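Sortase family protein (PDB 6IXZ) is a class C sortase, a cysteine transpeptidase of the kind that probably joins pilin subunits into pili on the bacterial surface. Local coordinates at residues N145-V150 with L182-E187. Numbering follows the deposited sequence.
Sequences NQIKVV and LLVRGE
Leu-182 CD1 lies between two side chains of the facing strand, 3.8 Å from Ile-147 CG2 and equally far from Val-149 CG2. With CG anti to the backbone N (chi1 168°), the leucine tip reaches toward the facing strand. Further along the same face, Ile-147 CG1 rests against both methyls of Val-184, with CG1 of each 4.1 Å apart. Ile-147 and Val-149 sit in non-hydrogen-bonded pairs, opposite Val-184 and Leu-182. On the other face, Leu-183 CD1 makes a loose contact with Val-150 CB at 4.3 Å.

Lys-148 and Leu-183 form a hydrogen-bonded antiparallel pair, with one bond in each direction. Arg-185 N donates to Gln-146 O at 2.8 Å. A classic beta bulge interrupts the regular pairing here: Asn-145 and Gln-146 both face Arg-185. Arg-185 O takes a firm bond from Asn-145 N and a weak one from Gln-146 N.

Arg-185 bends at chi3 (71°), and its guanidinium lies over Gln-146. Gln-146 CB is on one face, and the Gln-146 amide stacks with the planes 30° apart. Side-on, at the guanidinium edge, Arg-185 NE donates to Asn-145 OD1 at 3.0 Å, nearly straight; Arg-185 NH2 reaches the same Asn-145 OD1 at 3.3 Å, more bent and from well above the amide plane. The two bonds, with Gln-146 over one face, would restrict how the guanidinium turns. Arg-185 also makes a cation-pi contact with Tyr-166, while Gln-146 NE2 bonds to Glu-157.

Strand 165-173 carries Cys-172, the predicted acyl-thioester residue, whose side chain is about 8 Å from that of Leu-182. Backbone bonds tie Leu-182 to Thr-171 and Val-184 to Leu-169. In the sortase beta sheet, strand 180-188 runs between strands 165-173 and 138-150, with 130-135 beyond 138-150.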
ATOM      1  N   ASN A 145       8.939 -10.621   6.318  1.00 29.07           N
ATOM      2  CA  ASN A 145      10.096 -10.877   7.180  1.00 32.15           C
ATOM      3  C   ASN A 145      10.013 -10.266   8.572  1.00 30.20           C
ATOM      4  O   ASN A 145      10.874 -10.518   9.391  1.00 23.62           O
ATOM      5  CB  ASN A 145      11.402 -10.456   6.497  1.00 30.68           C
ATOM      6  CG  ASN A 145      11.514  -8.952   6.294  1.00 31.43           C
ATOM      7  OD1 ASN A 145      10.679  -8.170   6.749  1.00 29.85           O
ATOM      8  ND2 ASN A 145      12.565  -8.543   5.613  1.00 30.07           N
ATOM      9  N   GLN A 146       8.939  -9.550   8.881  1.00 24.40           N
ATOM     10  CA  GLN A 146       8.766  -9.032  10.232  1.00 24.88           C
ATOM     11  C   GLN A 146       7.289  -8.876  10.529  1.00 27.28           C
ATOM     12  O   GLN A 146       6.581  -8.252   9.750  1.00 26.82           O
ATOM     13  CB  GLN A 146       9.487  -7.702  10.412  1.00 26.28           C
ATOM     14  CG  GLN A 146       9.456  -7.184  11.855  1.00 26.22           C
ATOM     15  CD  GLN A 146      10.206  -5.878  12.046  1.00 30.55           C
ATOM     16  OE1 GLN A 146      11.392  -5.879  12.387  1.00 29.63           O
ATOM     17  NE2 GLN A 146       9.485  -4.758  11.965  1.00 31.85           N
ATOM     18  N   ILE A 147       6.820  -9.514  11.598  1.00 24.37           N
ATOM     19  CA  ILE A 147       5.475  -9.281  12.119  1.00 26.54           C
ATOM     20  C   ILE A 147       5.503  -8.678  13.520  1.00 25.40           C
ATOM     21  O   ILE A 147       6.122  -9.219  14.411  1.00 30.59           O
ATOM     22  CB  ILE A 147       4.641 -10.592  12.076  1.00 30.60           C
ATOM     23  CG1 ILE A 147       4.386 -10.987  10.616  1.00 31.92           C
ATOM     24  CG2 ILE A 147       3.319 -10.434  12.822  1.00 30.91           C
ATOM     25  CD1 ILE A 147       5.077 -12.247  10.168  1.00 36.47           C
ATOM     26  N   LYS A 148       4.789  -7.571  13.724  1.00 27.52           N
ATOM     27  CA  LYS A 148       4.852  -6.825  14.981  1.00 25.96           C
ATOM     28  C   LYS A 148       3.525  -6.176  15.288  1.00 27.51           C
ATOM     29  O   LYS A 148       2.913  -5.578  14.404  1.00 27.04           O
ATOM     30  CB  LYS A 148       5.900  -5.708  14.871  1.00 31.19           C
ATOM     31  CG  LYS A 148       6.902  -5.671  16.006  1.00 36.24           C
ATOM     32  CD  LYS A 148       8.032  -6.660  15.766  1.00 39.74           C
ATOM     33  CE  LYS A 148       9.243  -6.377  16.651  1.00 39.89           C
ATOM     34  NZ  LYS A 148       9.011  -6.739  18.081  1.00 36.02           N
ATOM     35  N   VAL A 149       3.145  -6.166  16.563  1.00 25.90           N
ATOM     36  CA  VAL A 149       1.966  -5.430  17.011  1.00 29.05           C
ATOM     37  C   VAL A 149       2.400  -4.206  17.775  1.00 34.19           C
ATOM     38  O   VAL A 149       3.252  -4.288  18.651  1.00 32.31           O
ATOM     39  CB  VAL A 149       1.060  -6.262  17.936  1.00 33.03           C
ATOM     40  CG1 VAL A 149      -0.153  -5.444  18.373  1.00 31.89           C
ATOM     41  CG2 VAL A 149       0.614  -7.542  17.240  1.00 36.41           C
ATOM     42  N   VAL A 150       1.749  -3.083  17.512  1.00 28.49           N
ATOM     43  CA  VAL A 150       2.312  -1.819  17.890  1.00 31.05           C
ATOM     44  C   VAL A 150       1.185  -0.849  18.218  1.00 30.02           C
ATOM     45  O   VAL A 150       0.051  -1.022  17.774  1.00 26.92           O
ATOM     46  CB  VAL A 150       3.193  -1.334  16.741  1.00 32.36           C
ATOM     47  CG1 VAL A 150       3.007   0.147  16.471  1.00 36.04           C
ATOM     48  CG2 VAL A 150       4.628  -1.717  16.993  1.00 33.05           C
ATOM     49  N   LEU A 182      -1.556  -4.115  13.871  1.00 20.81           N
ATOM     50  CA  LEU A 182      -0.688  -5.219  13.469  1.00 20.86           C
ATOM     51  C   LEU A 182       0.008  -4.887  12.160  1.00 20.81           C
ATOM     52  O   LEU A 182      -0.628  -4.456  11.191  1.00 20.52           O
ATOM     53  CB  LEU A 182      -1.526  -6.496  13.325  1.00 21.83           C
ATOM     54  CG  LEU A 182      -0.874  -7.709  12.645  1.00 24.15           C
ATOM     55  CD1 LEU A 182       0.209  -8.303  13.536  1.00 25.63           C
ATOM     56  CD2 LEU A 182      -1.942  -8.755  12.371  1.00 24.09           C
ATOM     57  N   LEU A 183       1.329  -5.016  12.166  1.00 18.56           N
ATOM     58  CA  LEU A 183       2.171  -4.658  11.035  1.00 18.96           C
ATOM     59  C   LEU A 183       2.730  -5.938  10.485  1.00 20.90           C
ATOM     60  O   LEU A 183       3.249  -6.753  11.245  1.00 25.75           O
ATOM     61  CB  LEU A 183       3.361  -3.804  11.494  1.00 16.52           C
ATOM     62  CG  LEU A 183       3.006  -2.521  12.239  1.00 19.65           C
ATOM     63  CD1 LEU A 183       4.266  -1.730  12.566  1.00 19.05           C
ATOM     64  CD2 LEU A 183       2.033  -1.680  11.414  1.00 20.19           C
ATOM     65  N   VAL A 184       2.647  -6.111   9.173  1.00 18.84           N
ATOM     66  CA  VAL A 184       3.257  -7.278   8.515  1.00 18.45           C
ATOM     67  C   VAL A 184       4.160  -6.762   7.407  1.00 19.67           C
ATOM     68  O   VAL A 184       3.663  -6.306   6.369  1.00 18.92           O
ATOM     69  CB  VAL A 184       2.170  -8.230   7.935  1.00 17.60           C
ATOM     70  CG1 VAL A 184       2.804  -9.394   7.194  1.00 19.14           C
ATOM     71  CG2 VAL A 184       1.263  -8.750   9.045  1.00 20.49           C
ATOM     72  N   ARG A 185       5.480  -6.813   7.633  1.00 18.61           N
ATOM     73  CA  ARG A 185       6.447  -6.210   6.725  1.00 20.16           C
ATOM     74  C   ARG A 185       6.957  -7.242   5.759  1.00 20.38           C
ATOM     75  O   ARG A 185       7.378  -8.331   6.170  1.00 21.46           O
ATOM     76  CB  ARG A 185       7.671  -5.652   7.461  1.00 21.04           C
ATOM     77  CG  ARG A 185       8.550  -4.788   6.572  1.00 18.35           C
ATOM     78  CD  ARG A 185       9.749  -4.265   7.362  1.00 23.22           C
ATOM     79  NE  ARG A 185      10.697  -5.338   7.654  1.00 27.63           N
ATOM     80  CZ  ARG A 185      11.730  -5.235   8.498  1.00 26.27           C
ATOM     81  NH1 ARG A 185      11.925  -4.121   9.174  1.00 25.53           N
ATOM     82  NH2 ARG A 185      12.543  -6.270   8.681  1.00 25.53           N
ATOM     83  N   GLY A 186       6.878  -6.906   4.480  1.00 19.92           N
ATOM     84  CA  GLY A 186       7.445  -7.741   3.419  1.00 22.63           C
ATOM     85  C   GLY A 186       8.580  -7.038   2.723  1.00 22.49           C
ATOM     86  O   GLY A 186       8.683  -5.803   2.771  1.00 20.73           O
ATOM     87  N   GLU A 187       9.542  -7.833   2.255  1.00 21.38           N
ATOM     88  CA  GLU A 187      10.705  -7.316   1.527  1.00 22.09           C
ATOM     89  C   GLU A 187      10.662  -7.813   0.083  1.00 18.46           C
ATOM     90  O   GLU A 187      10.246  -8.941  -0.165  1.00 21.11           O
ATOM     91  CB  GLU A 187      12.018  -7.760   2.211  1.00 23.48           C
ATOM     92  CG  GLU A 187      13.296  -7.262   1.527  1.00 26.19           C
ATOM     93  CD  GLU A 187      14.517  -7.271   2.440  1.00 30.76           C
ATOM     94  OE1 GLU A 187      14.461  -7.884   3.524  1.00 39.16           O
ATOM     95  OE2 GLU A 187      15.530  -6.627   2.099  1.00 35.86           O
TER